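Local coordinates for protein endoglucanase E (Clostridium thermocellum, PDB 2WAO) that probably removes acetyl groups from plant cell-wall polysaccharides as the family 2 carbohydrate esterase domain of a cellulase, and binds cellulose-derived oligosaccharides at its active site, at residues 27-32 and 95-100; 255-260 and 325-330. All blocks are in the same frame, centred on the assembly; numbering follows the deposited sequence.

Contact 1 of 2, residues 27-32 and 95-100; sequences CAWSGS and TEASLG
Ala97 turns its methyl group into the loop 27-32, where two apolar side chains receive it. Its CB lies 4.0 Å from CB of Ala28, and it also approaches the benzene part of the Trp29 indole, 3.8 Å from CE3. NE1 of Trp29 is hydrogen-bonded to the carbonyl O of Tyr198, which helps fix the ring.

Polar contacts run beside this apolar patch. The carbonyl O of Ala28 receives a CA-H...O contact from Ala97 CA at 3.2 Å, and Lys93 supplies that oxygen with a true hydrogen bond. A water accepts from both backbones, from Ser30 N at 2.9 Å and from Ala97 N at 3.0 Å, and so bridges the two loops. Next to it, Ser30 OG rests against the start of the Glu96 side chain, 3.4 Å from CB, while the carboxylate leads off to Ser176 of the glycan pocket.

Within the loop 27-32, a type II turn from Trp29 to Ser32 has Gly31 at a position with positive phi. Trp29 O is gripped twice by Ser32, through N and through OG at 2.7 Å. This is the meeting of two inter-strand loops of the N-terminal beta domain, at the edge facing the sugar-binding site of the esterase domain.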
ATOM      1  N   CYS A  27      -1.848 -13.864  -1.715  1.00  8.22           N
ATOM      2  CA  CYS A  27      -1.705 -12.410  -1.904  1.00  7.93           C
ATOM      3  C   CYS A  27      -0.235 -12.027  -1.718  1.00  8.48           C
ATOM      4  O   CYS A  27       0.576 -12.842  -1.229  1.00 10.61           O
ATOM      5  CB  CYS A  27      -2.582 -11.603  -0.960  1.00  7.05           C
ATOM      6  SG  CYS A  27      -2.003 -11.704   0.709  1.00 10.58           S
ATOM      7  N   ALA A  28       0.104 -10.805  -2.135  1.00  6.38           N
ATOM      8  CA  ALA A  28       1.499 -10.362  -2.107  1.00  6.18           C
ATOM      9  C   ALA A  28       1.615  -8.908  -1.667  1.00  5.26           C
ATOM     10  O   ALA A  28       2.460  -8.558  -0.844  1.00  4.54           O
ATOM     11  CB  ALA A  28       2.132 -10.534  -3.463  1.00  6.60           C
ATOM     12  N   TRP A  29       0.753  -8.051  -2.194  1.00  4.08           N
ATOM     13  CA  TRP A  29       0.967  -6.612  -1.990  1.00  3.76           C
ATOM     14  C   TRP A  29       0.829  -6.156  -0.544  1.00  4.18           C
ATOM     15  O   TRP A  29      -0.011  -6.676   0.223  1.00  4.45           O
ATOM     16  CB  TRP A  29       0.083  -5.784  -2.909  1.00  3.62           C
ATOM     17  CG  TRP A  29       0.344  -6.043  -4.376  1.00  3.57           C
ATOM     18  CD1 TRP A  29      -0.437  -6.792  -5.219  1.00  3.12           C
ATOM     19  CD2 TRP A  29       1.458  -5.585  -5.161  1.00  3.51           C
ATOM     20  NE1 TRP A  29       0.113  -6.803  -6.496  1.00  4.19           N
ATOM     21  CE2 TRP A  29       1.271  -6.077  -6.484  1.00  5.21           C
ATOM     22  CE3 TRP A  29       2.571  -4.748  -4.899  1.00  2.71           C
ATOM     23  CZ2 TRP A  29       2.163  -5.780  -7.534  1.00  3.34           C
ATOM     24  CZ3 TRP A  29       3.450  -4.458  -5.934  1.00  6.76           C
ATOM     25  CH2 TRP A  29       3.253  -4.982  -7.240  1.00  3.73           C
ATOM     26  N   SER A  30       1.645  -5.154  -0.182  1.00  4.22           N
ATOM     27  CA  SER A  30       1.522  -4.471   1.117  1.00  4.78           C
ATOM     28  C   SER A  30       0.052  -4.217   1.463  1.00  4.68           C
ATOM     29  O   SER A  30      -0.738  -3.771   0.632  1.00  4.76           O
ATOM     30  CB  SER A  30       2.167  -3.078   1.066  1.00  4.77           C
ATOM     31  OG  SER A  30       3.525  -3.145   0.781  1.00  5.95           O
ATOM     32  N   GLY A  31      -0.293  -4.424   2.717  1.00  4.64           N
ATOM     33  CA  GLY A  31      -1.601  -3.984   3.169  1.00  6.17           C
ATOM     34  C   GLY A  31      -2.743  -4.927   2.753  1.00  5.69           C
ATOM     35  O   GLY A  31      -3.908  -4.658   3.092  1.00  6.36           O
ATOM     36  N   SER A  32      -2.429  -5.999   2.012  1.00  5.58           N
ATOM     37  CA  SER A  32      -3.439  -7.077   1.782  1.00  5.21           C
ATOM     38  C   SER A  32      -4.006  -7.443   3.144  1.00  5.63           C
ATOM     39  O   SER A  32      -3.226  -7.622   4.111  1.00  6.35           O
ATOM     40  CB  SER A  32      -2.836  -8.319   1.139  1.00  5.58           C
ATOM     41  OG  SER A  32      -2.295  -8.022  -0.140  1.00  5.88           O
ATOM     42  N   THR A  95       4.134  -6.236   5.604  1.00  2.95           N
ATOM     43  CA  THR A  95       5.319  -6.234   4.753  1.00  4.65           C
ATOM     44  C   THR A  95       4.989  -6.289   3.258  1.00  4.67           C
ATOM     45  O   THR A  95       3.913  -6.737   2.828  1.00  4.55           O
ATOM     46  CB  THR A  95       6.214  -7.432   5.117  1.00  5.02           C
ATOM     47  OG1 THR A  95       5.362  -8.553   5.396  1.00  5.35           O
ATOM     48  CG2 THR A  95       7.056  -7.122   6.381  1.00  4.45           C
ATOM     49  N   GLU A  96       5.930  -5.847   2.444  1.00  4.92           N
ATOM     50  CA  GLU A  96       5.673  -5.672   1.013  1.00  4.54           C
ATOM     51  C   GLU A  96       5.813  -6.954   0.182  1.00  5.54           C
ATOM     52  O   GLU A  96       6.245  -8.027   0.672  1.00  5.85           O
ATOM     53  CB  GLU A  96       6.585  -4.585   0.467  1.00  5.22           C
ATOM     54  CG  GLU A  96       8.091  -4.958   0.622  1.00  5.82           C
ATOM     55  CD  GLU A  96       8.974  -3.838   0.130  1.00  9.30           C
ATOM     56  OE1 GLU A  96       9.127  -3.689  -1.108  1.00  9.49           O
ATOM     57  OE2 GLU A  96       9.488  -3.080   1.011  1.00 11.26           O
ATOM     58  N   ALA A  97       5.451  -6.818  -1.083  1.00  6.13           N
ATOM     59  CA  ALA A  97       5.352  -7.957  -2.009  1.00  6.51           C
ATOM     60  C   ALA A  97       6.718  -8.611  -2.191  1.00  7.91           C
ATOM     61  O   ALA A  97       6.827  -9.863  -2.295  1.00  9.73           O
ATOM     62  CB  ALA A  97       4.773  -7.476  -3.346  1.00  5.43           C
ATOM     63  N   SER A  98       7.770  -7.795  -2.186  1.00  9.39           N
ATOM     64  CA  SER A  98       9.118  -8.362  -2.393  1.00 11.20           C
ATOM     65  C   SER A  98       9.536  -9.346  -1.278  1.00 11.17           C
ATOM     66  O   SER A  98      10.465 -10.141  -1.473  1.00 12.12           O
ATOM     67  CB  SER A  98      10.185  -7.274  -2.569  1.00 12.12           C
ATOM     68  OG  SER A  98      10.375  -6.574  -1.363  1.00 13.37           O
ATOM     69  N   LEU A  99       8.885  -9.312  -0.121  1.00  9.90           N
ATOM     70  CA  LEU A  99       9.223 -10.252   0.959  1.00 12.13           C
ATOM     71  C   LEU A  99       8.466 -11.604   0.864  1.00 13.92           C
ATOM     72  O   LEU A  99       8.634 -12.482   1.719  1.00 16.23           O
ATOM     73  CB  LEU A  99       9.010  -9.626   2.332  1.00 11.40           C
ATOM     74  CG  LEU A  99      10.006  -8.529   2.641  1.00 12.83           C
ATOM     75  CD1 LEU A  99       9.507  -7.620   3.753  1.00 13.29           C
ATOM     76  CD2 LEU A  99      11.425  -9.119   2.974  1.00 13.75           C
ATOM     77  N   GLY A 100       7.626 -11.757  -0.150  1.00 12.99           N
ATOM     78  CA  GLY A 100       7.136 -13.085  -0.484  1.00 13.27           C
ATOM     79  C   GLY A 100       5.634 -13.152  -0.514  1.00 11.95           C
ATOM     80  O   GLY A 100       4.955 -12.374   0.144  1.00 12.08           O
TER
HETATM   81  O   HOH W   1       3.983  -4.231  -1.656  1.00  5.54           O

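Contact 2 of 2, residues 255-260 and 325-330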
ATOM      1  N   HIS A 255     -10.623   9.603 -10.050  1.00  5.86           N
ATOM      2  CA  HIS A 255      -9.869  10.839  -9.773  1.00  4.70           C
ATOM      3  C   HIS A 255      -8.424  10.430  -9.491  1.00  5.42           C
ATOM      4  O   HIS A 255      -8.182   9.597  -8.592  1.00  5.92           O
ATOM      5  CB  HIS A 255     -10.446  11.542  -8.558  1.00  5.04           C
ATOM      6  CG  HIS A 255     -11.860  12.021  -8.746  1.00  4.59           C
ATOM      7  ND1 HIS A 255     -12.154  13.340  -9.006  1.00  8.67           N
ATOM      8  CD2 HIS A 255     -13.046  11.363  -8.734  1.00  7.17           C
ATOM      9  CE1 HIS A 255     -13.465  13.486  -9.125  1.00  7.34           C
ATOM     10  NE2 HIS A 255     -14.034  12.298  -8.964  1.00  8.88           N
ATOM     11  N   ILE A 256      -7.471  11.005 -10.233  1.00  3.12           N
ATOM     12  CA  ILE A 256      -6.057  10.539 -10.118  1.00  4.24           C
ATOM     13  C   ILE A 256      -5.221  11.639  -9.436  1.00  4.48           C
ATOM     14  O   ILE A 256      -5.161  12.783  -9.941  1.00  5.83           O
ATOM     15  CB  ILE A 256      -5.441  10.174 -11.505  1.00  4.43           C
ATOM     16  CG1 ILE A 256      -6.280   9.050 -12.170  1.00  4.84           C
ATOM     17  CG2 ILE A 256      -3.921   9.752 -11.369  1.00  4.81           C
ATOM     18  CD1 ILE A 256      -5.860   8.749 -13.653  1.00  3.97           C
ATOM     19  N   PHE A 257      -4.568  11.291  -8.324  1.00  3.17           N
ATOM     20  CA  PHE A 257      -3.744  12.266  -7.547  1.00  3.97           C
ATOM     21  C   PHE A 257      -2.285  11.923  -7.719  1.00  4.87           C
ATOM     22  O   PHE A 257      -1.862  10.813  -7.341  1.00  4.71           O
ATOM     23  CB  PHE A 257      -4.159  12.219  -6.064  1.00  3.93           C
ATOM     24  CG  PHE A 257      -5.517  12.777  -5.831  1.00  3.48           C
ATOM     25  CD1 PHE A 257      -5.670  14.126  -5.453  1.00  6.01           C
ATOM     26  CD2 PHE A 257      -6.653  11.963  -5.960  1.00  5.49           C
ATOM     27  CE1 PHE A 257      -6.941  14.658  -5.233  1.00  7.92           C
ATOM     28  CE2 PHE A 257      -7.925  12.496  -5.753  1.00  5.25           C
ATOM     29  CZ  PHE A 257      -8.074  13.825  -5.390  1.00  6.05           C
ATOM     30  N   CYS A 258      -1.542  12.834  -8.347  1.00  4.49           N
ATOM     31  CA  CYS A 258      -0.096  12.646  -8.631  1.00  5.10           C
ATOM     32  C   CYS A 258       0.742  13.380  -7.582  1.00  4.84           C
ATOM     33  O   CYS A 258       0.611  14.616  -7.425  1.00  5.15           O
ATOM     34  CB  CYS A 258       0.232  13.194 -10.023  1.00  6.17           C
ATOM     35  SG  CYS A 258      -0.664  12.328 -11.311  1.00  6.37           S
ATOM     36  N   CYS A 259       1.573  12.653  -6.841  1.00  4.14           N
ATOM     37  CA  CYS A 259       2.118  13.222  -5.578  1.00  5.64           C
ATOM     38  C   CYS A 259       3.627  13.250  -5.584  1.00  6.21           C
ATOM     39  O   CYS A 259       4.254  12.321  -6.089  1.00  7.17           O
ATOM     40  CB  CYS A 259       1.664  12.402  -4.354  1.00  5.94           C
ATOM     41  SG  CYS A 259      -0.107  12.195  -4.191  1.00 10.71           S
ATOM     42  N   VAL A 260       4.206  14.316  -5.036  1.00  5.31           N
ATOM     43  CA  VAL A 260       5.656  14.397  -4.889  1.00  6.15           C
ATOM     44  C   VAL A 260       5.979  14.649  -3.401  1.00  5.38           C
ATOM     45  O   VAL A 260       5.369  15.490  -2.786  1.00  6.55           O
ATOM     46  CB  VAL A 260       6.207  15.547  -5.792  1.00  4.89           C
ATOM     47  CG1 VAL A 260       7.643  15.795  -5.509  1.00  7.90           C
ATOM     48  CG2 VAL A 260       6.051  15.155  -7.294  1.00  5.61           C
ATOM     49  N   ALA A 325      -7.466  15.570   3.155  1.00  6.62           N
ATOM     50  CA  ALA A 325      -8.161  16.835   2.862  1.00  7.39           C
ATOM     51  C   ALA A 325      -8.292  17.058   1.337  1.00  7.54           C
ATOM     52  O   ALA A 325      -9.348  17.506   0.888  1.00  8.51           O
ATOM     53  CB  ALA A 325      -7.492  18.025   3.559  1.00  8.35           C
ATOM     54  N   GLU A 326      -7.252  16.756   0.545  1.00  7.03           N
ATOM     55  CA  GLU A 326      -7.301  16.846  -0.940  1.00  7.40           C
ATOM     56  C   GLU A 326      -8.426  15.957  -1.561  1.00  7.43           C
ATOM     57  O   GLU A 326      -9.248  16.390  -2.391  1.00  7.08           O
ATOM     58  CB  GLU A 326      -5.944  16.394  -1.522  1.00  8.11           C
ATOM     59  CG  GLU A 326      -4.714  17.324  -1.254  1.00 13.18           C
ATOM     60  CD  GLU A 326      -4.780  18.710  -1.943  1.00 22.00           C
ATOM     61  OE1 GLU A 326      -5.505  18.877  -2.944  1.00 21.37           O
ATOM     62  OE2 GLU A 326      -4.083  19.630  -1.470  1.00 23.92           O
ATOM     63  N   ILE A 327      -8.461  14.710  -1.135  1.00  6.04           N
ATOM     64  CA  ILE A 327      -9.468  13.774  -1.647  1.00  6.55           C
ATOM     65  C   ILE A 327     -10.885  14.205  -1.188  1.00  7.90           C
ATOM     66  O   ILE A 327     -11.816  14.231  -1.998  1.00  7.30           O
ATOM     67  CB  ILE A 327      -9.150  12.351  -1.257  1.00  7.11           C
ATOM     68  CG1 ILE A 327      -7.855  11.912  -1.942  1.00  5.17           C
ATOM     69  CG2 ILE A 327     -10.293  11.432  -1.684  1.00  6.55           C
ATOM     70  CD1 ILE A 327      -7.251  10.619  -1.327  1.00  8.48           C
ATOM     71  N   LYS A 328     -11.023  14.605   0.073  1.00  9.10           N
ATOM     72  CA  LYS A 328     -12.333  15.088   0.565  1.00 11.44           C
ATOM     73  C   LYS A 328     -12.851  16.236  -0.306  1.00 11.92           C
ATOM     74  O   LYS A 328     -14.017  16.237  -0.683  1.00 12.30           O
ATOM     75  CB  LYS A 328     -12.248  15.586   2.023  1.00 11.55           C
ATOM     76  CG  LYS A 328     -12.340  14.483   3.031  1.00 15.77           C
ATOM     77  CD  LYS A 328     -12.340  15.070   4.457  1.00 19.59           C
ATOM     78  CE  LYS A 328     -12.633  13.952   5.454  1.00 24.35           C
ATOM     79  NZ  LYS A 328     -12.251  14.360   6.862  1.00 26.20           N
ATOM     80  N   ASN A 329     -11.970  17.196  -0.597  1.00 12.88           N
ATOM     81  CA  ASN A 329     -12.234  18.341  -1.464  1.00 14.13           C
ATOM     82  C   ASN A 329     -12.752  17.964  -2.850  1.00 14.57           C
ATOM     83  O   ASN A 329     -13.817  18.483  -3.286  1.00 14.78           O
ATOM     84  CB  ASN A 329     -10.976  19.187  -1.633  1.00 15.94           C
ATOM     85  CG  ASN A 329     -11.209  20.460  -2.483  1.00 20.70           C
ATOM     86  OD1 ASN A 329     -10.562  20.669  -3.521  1.00 27.21           O
ATOM     87  ND2 ASN A 329     -12.084  21.322  -2.016  1.00 22.04           N
ATOM     88  N   LYS A 330     -12.006  17.104  -3.555  1.00 11.38           N
ATOM     89  CA  LYS A 330     -12.381  16.718  -4.921  1.00 10.98           C
ATOM     90  C   LYS A 330     -13.551  15.761  -5.006  1.00 10.02           C
ATOM     91  O   LYS A 330     -14.303  15.804  -5.986  1.00  9.63           O
ATOM     92  CB  LYS A 330     -11.208  16.107  -5.701  1.00  9.85           C
ATOM     93  CG  LYS A 330      -9.984  16.994  -5.747  1.00 13.68           C
ATOM     94  CD  LYS A 330     -10.204  18.257  -6.524  1.00 17.07           C
ATOM     95  CE  LYS A 330      -8.890  19.047  -6.501  1.00 19.36           C
ATOM     96  NZ  LYS A 330      -9.093  20.417  -7.029  1.00 23.15           N
TER
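Phe257, on the parallel strand 255-260, sets its ring against Ile327 and Lys330, about one turn apart on helix 313-331. Strand and helix run roughly antiparallel, at 150°, with their axes 10.6 Å apart at closest approach. Ile327 CG1 stands over one face of the Phe257 ring in a CH-pi contact, 4.1 Å from the centroid and 19° off the normal. Lys330 approaches the same ring at its edge, near the ring plane, with CG 3.7 Å from CZ. Here the lysine contributes its aliphatic base: the chain bends at chi2 (-66°), and its far end leads away from the strand.

Phe257 and Ile327 are buried, and Val216 of the adjacent strand touches both. Toward solvent the contact thins: Lys330 is exposed, Glu326 and His255 partly so. Glu326 meets Phe257 CE1 with its carbonyl O, at 4.0 Å, and of its side chain only CB comes near. His255 makes its nearest approach to the backbone, with CE1 4.0 Å from Lys330 O. The imidazole is held by Tyr292, to whose hydroxyl ND1 is hydrogen-bonded.

Cohesion between the two segments comes from apolar and CH-pi contacts centred on one aromatic ring, while the charged ends of Glu326 and Lys330 take no part.

From the N terminus, the chain first builds the beta domain, and contact 1 closes within it: the loop after strand 26-27 meets the loop after strand 85-93, with mostly beta strands between. The chain then enters the esterase domain, where contact 2 closes a later excursion, half of it helix, by bringing helix 313-331 back against strand 255-260 of the parallel sheet. The two closures follow in series, neither nested nor crossed, with centres about 25 Å apart and nearest atoms about 16 Å apart. Contact 1 ties together two loops near the junction of the domains, which the bonds to Tyr198 and Ser176 reach across, whereas contact 2 joins the C-terminal helix to the central sheet of the SGNH-type fold.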